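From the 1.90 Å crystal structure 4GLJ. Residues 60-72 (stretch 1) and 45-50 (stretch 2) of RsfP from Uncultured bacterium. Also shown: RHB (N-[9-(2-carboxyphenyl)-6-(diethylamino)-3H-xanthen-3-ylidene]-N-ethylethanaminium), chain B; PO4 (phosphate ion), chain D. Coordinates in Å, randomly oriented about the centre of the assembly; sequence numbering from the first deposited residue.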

# COMPACT_ATOMS: atom_id res chain seq x y z
N ALA A 60 30.08 13.22 -3.33
CA ALA A 60 28.90 13.80 -4.00
C ALA A 60 27.81 14.07 -2.94
O ALA A 60 27.51 13.20 -2.11
CB ALA A 60 28.37 12.83 -5.05
N PHE A 61 27.21 15.25 -2.96
CA PHE A 61 26.19 15.63 -1.98
C PHE A 61 24.90 15.89 -2.78
O PHE A 61 24.91 16.67 -3.77
CB PHE A 61 26.53 16.91 -1.17
CG PHE A 61 25.42 17.28 -0.20
CD1 PHE A 61 25.21 16.52 0.97
CD2 PHE A 61 24.50 18.31 -0.51
CE1 PHE A 61 24.14 16.81 1.84
CE2 PHE A 61 23.41 18.59 0.36
CZ PHE A 61 23.25 17.86 1.54
N LEU A 62 23.83 15.21 -2.40
CA LEU A 62 22.52 15.36 -3.12
C LEU A 62 21.49 15.74 -2.02
O LEU A 62 21.37 15.04 -1.02
CB LEU A 62 22.15 14.05 -3.79
CG LEU A 62 20.76 14.01 -4.47
CD1 LEU A 62 20.60 15.31 -5.26
CD2 LEU A 62 20.72 12.84 -5.44
N THR A 63 20.82 16.89 -2.17
CA THR A 63 19.75 17.29 -1.23
C THR A 63 18.52 16.59 -1.66
O THR A 63 17.99 16.92 -2.71
CB THR A 63 19.42 18.78 -1.35
OG1 THR A 63 20.64 19.48 -1.22
CG2 THR A 63 18.50 19.18 -0.23
N ARG A 64 18.06 15.62 -0.86
CA ARG A 64 16.93 14.83 -1.25
C ARG A 64 15.63 15.65 -1.63
O ARG A 64 14.91 15.33 -2.63
CB ARG A 64 16.64 13.84 -0.08
CG ARG A 64 15.49 12.96 -0.40
CD ARG A 64 15.18 12.00 0.72
NE ARG A 64 16.27 11.06 1.06
CZ ARG A 64 16.97 11.01 2.19
NH1 ARG A 64 16.83 11.93 3.14
NH2 ARG A 64 17.90 10.05 2.35
N HIS A 65 15.34 16.68 -0.84
CA HIS A 65 14.10 17.48 -1.04
C HIS A 65 14.23 18.62 -1.98
O HIS A 65 13.25 19.32 -2.20
CB HIS A 65 13.55 17.97 0.29
CG HIS A 65 13.06 16.85 1.18
ND1 HIS A 65 11.88 16.24 0.99
CD2 HIS A 65 13.70 16.17 2.22
CE1 HIS A 65 11.71 15.26 1.93
NE2 HIS A 65 12.83 15.20 2.66
N GLY A 66 15.41 18.75 -2.61
CA GLY A 66 15.76 19.86 -3.49
C GLY A 66 16.09 21.14 -2.76
O GLY A 66 15.88 21.25 -1.54
N GLN A 67 16.57 22.14 -3.50
CA GLN A 67 16.77 23.44 -2.88
C GLN A 67 15.46 24.05 -2.37
O GLN A 67 14.37 23.92 -2.97
CB GLN A 67 17.57 24.39 -3.79
CG GLN A 67 18.56 25.26 -2.98
CD GLN A 67 19.25 24.51 -1.83
OE1 GLN A 67 18.93 24.71 -0.63
NE2 GLN A 67 20.19 23.62 -2.19
N GLY A 68 15.56 24.61 -1.18
CA GLY A 68 14.43 25.23 -0.56
C GLY A 68 13.48 24.24 0.00
O GLY A 68 12.35 24.60 0.37
N HIS A 69 13.91 22.97 0.12
CA HIS A 69 12.99 21.91 0.55
C HIS A 69 11.72 21.96 -0.28
O HIS A 69 10.63 21.96 0.25
CB HIS A 69 12.65 22.02 2.02
CG HIS A 69 12.26 20.71 2.66
ND1 HIS A 69 11.12 20.04 2.35
CD2 HIS A 69 12.94 19.93 3.59
CE1 HIS A 69 11.06 18.90 3.11
NE2 HIS A 69 12.17 18.85 3.87
N ARG A 70 11.85 21.84 -1.60
CA ARG A 70 10.65 21.93 -2.44
C ARG A 70 9.80 20.69 -2.65
O ARG A 70 8.71 20.83 -3.13
CB ARG A 70 10.95 22.58 -3.79
CG ARG A 70 11.88 21.74 -4.62
CD ARG A 70 12.36 22.39 -5.94
NE ARG A 70 13.21 21.36 -6.55
CZ ARG A 70 12.77 20.49 -7.46
NH1 ARG A 70 11.54 20.61 -7.93
NH2 ARG A 70 13.56 19.51 -7.93
N LEU A 71 10.32 19.48 -2.37
CA LEU A 71 9.63 18.20 -2.63
C LEU A 71 9.14 17.54 -1.38
O LEU A 71 9.83 17.50 -0.35
CB LEU A 71 10.57 17.19 -3.34
CG LEU A 71 11.16 17.75 -4.64
CD1 LEU A 71 12.36 16.90 -5.13
CD2 LEU A 71 10.10 17.96 -5.76
N THR A 72 7.97 16.95 -1.48
CA THR A 72 7.45 16.07 -0.45
C THR A 72 8.10 14.67 -0.67
O THR A 72 8.52 14.37 -1.81
CB THR A 72 5.92 15.87 -0.57
OG1 THR A 72 5.53 15.23 -1.82
CG2 THR A 72 5.11 17.20 -0.49
O2 RHB B . 8.50 23.16 8.44
C26 RHB B . 7.64 23.09 9.33
C19 RHB B . 7.30 21.79 9.97
C14 RHB B . 7.99 20.59 9.82
C15 RHB B . 7.54 19.47 10.52
C16 RHB B . 6.43 19.51 11.34
C17 RHB B . 5.74 20.69 11.48
C18 RHB B . 6.20 21.82 10.80
C9 RHB B . 9.21 20.31 8.99
C8 RHB B . 9.45 18.89 8.61
C13 RHB B . 8.59 17.87 8.99
C12 RHB B . 8.81 16.54 8.64
C11 RHB B . 9.90 16.21 7.86
N1 RHB B . 10.18 14.86 7.53
C35 RHB B . 9.92 14.15 8.79
C36 RHB B . 10.53 14.99 9.90
C22 RHB B . 9.53 14.21 6.35
C23 RHB B . 10.39 14.42 5.09
C10 RHB B . 10.77 17.23 7.51
C7 RHB B . 10.55 18.56 7.86
O1 RHB B . 11.43 19.53 7.46
C1 RHB B . 11.29 20.86 7.77
C2 RHB B . 10.22 21.32 8.53
C6 RHB B . 12.26 21.73 7.30
C5 RHB B . 12.18 23.09 7.57
C4 RHB B . 11.11 23.57 8.32
C3 RHB B . 10.14 22.69 8.80
N2 RHB B . 13.19 23.93 7.09
C24 RHB B . 13.19 24.02 5.61
C25 RHB B . 14.59 24.37 5.15
C33 RHB B . 13.09 25.27 7.71
C34 RHB B . 14.46 25.92 7.69
O3 RHB B . 7.05 24.11 9.76
P PO4 D . 14.17 13.15 5.31
O1 PO4 D . 12.92 13.88 5.69
O2 PO4 D . 15.20 13.73 6.26
O3 PO4 D . 13.86 11.72 5.55
O4 PO4 D . 14.61 13.39 3.87
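Stretch 2 45-50: PSDDIV

Stretch 2 lies antiparallel alongside stretch 1, joined to it by a short β-sheet pairing at Val 50 and by a polar anchorage at Ser 46, with apolar side chains packed between. The strand of stretch 1, already under way at Ala 60, ends at Thr 63; that of stretch 2 begins at Ile 49, after an irregular lead-in from Pro 45 to Asp 48. Phe 61 and Val 50 form the hydrogen-bonded pair of the ladder, their CA atoms 5.1 Å apart: Phe 61 N donates to Val 50 O at 2.7 Å, and Val 50 N to Phe 61 O at 2.9 Å. Their side chains share one face of the sheet, CB to CB 4.4 Å, although the phenyl ring of Phe 61 leads away. Ile 49 offers its branched side chain to two apolar neighbours, its CG2 lying 3.9 Å from Ala 60 CB and its CG1 3.9 Å from Leu 62 CD1.

Beyond the pairing, a water bridges the two stretches, donating to Asp 48 O at 2.9 Å and Phe 61 O at 3.2 Å while accepting from Thr 63 N at 3.1 Å. Stretch 1 then enters a type I turn from Thr 63 to Gly 66, and Ser 46 points toward it. A small side chain ending in a hydroxyl suits this place: CB approaches Thr 63 O at 3.4 Å, and OG donates to Arg 64 O at 2.7 Å. The carbonyl of Ser 46 is held by the long side chain of Arg 70, whose NH2 reaches Ser 46 O at 2.8 Å, with the oxygen near the guanidinium plane. Gly 66 suits its positive phi and the crowding here: a CB would lie tightly against Ser 46 O and clash with Arg 70 NE. Asp 47 also points toward stretch 1, its OD2 3.5 Å from Gln 67 NE2.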

# COMPACT_ATOMS: atom_id res chain seq x y z
N PRO A 45 17.39 14.49 -11.25
CA PRO A 45 17.51 14.31 -9.81
C PRO A 45 16.88 15.47 -9.07
O PRO A 45 16.53 16.47 -9.74
CB PRO A 45 19.03 14.35 -9.55
CG PRO A 45 19.61 14.06 -10.89
CD PRO A 45 18.69 14.66 -11.91
N SER A 46 16.78 15.35 -7.73
CA SER A 46 16.11 16.34 -6.92
C SER A 46 16.74 17.73 -7.06
O SER A 46 16.02 18.70 -6.99
CB SER A 46 16.19 15.97 -5.48
OG SER A 46 15.51 14.81 -5.16
N ASP A 47 18.05 17.81 -7.28
CA ASP A 47 18.74 19.09 -7.46
C ASP A 47 20.06 18.74 -8.16
O ASP A 47 20.40 17.55 -8.26
CB ASP A 47 19.02 19.64 -6.06
CG ASP A 47 19.59 21.05 -6.05
OD1 ASP A 47 19.58 21.77 -7.09
OD2 ASP A 47 20.08 21.42 -4.93
N ASP A 48 20.80 19.75 -8.62
CA ASP A 48 22.17 19.53 -9.10
C ASP A 48 22.97 18.84 -7.99
O ASP A 48 22.80 19.16 -6.83
CB ASP A 48 22.82 20.87 -9.44
CG ASP A 48 22.19 21.55 -10.64
OD1 ASP A 48 21.42 20.91 -11.40
OD2 ASP A 48 22.47 22.73 -10.84
N ILE A 49 23.73 17.82 -8.33
CA ILE A 49 24.60 17.18 -7.39
C ILE A 49 25.85 18.05 -7.15
O ILE A 49 26.49 18.55 -8.11
CB ILE A 49 24.89 15.78 -7.90
CG1 ILE A 49 23.60 14.95 -7.72
CG2 ILE A 49 26.06 15.12 -7.17
CD1 ILE A 49 23.52 13.85 -8.73
N VAL A 50 26.14 18.32 -5.88
CA VAL A 50 27.37 19.07 -5.52
C VAL A 50 28.56 18.10 -5.27
O VAL A 50 28.45 17.11 -4.53
CB VAL A 50 27.21 19.99 -4.28
CG1 VAL A 50 28.54 20.70 -3.97
CG2 VAL A 50 26.17 21.09 -4.51
O HOH W 1 13.60 17.37 -9.73
O HOH W 2 16.15 21.70 -6.34
O HOH W 3 22.53 18.74 -3.99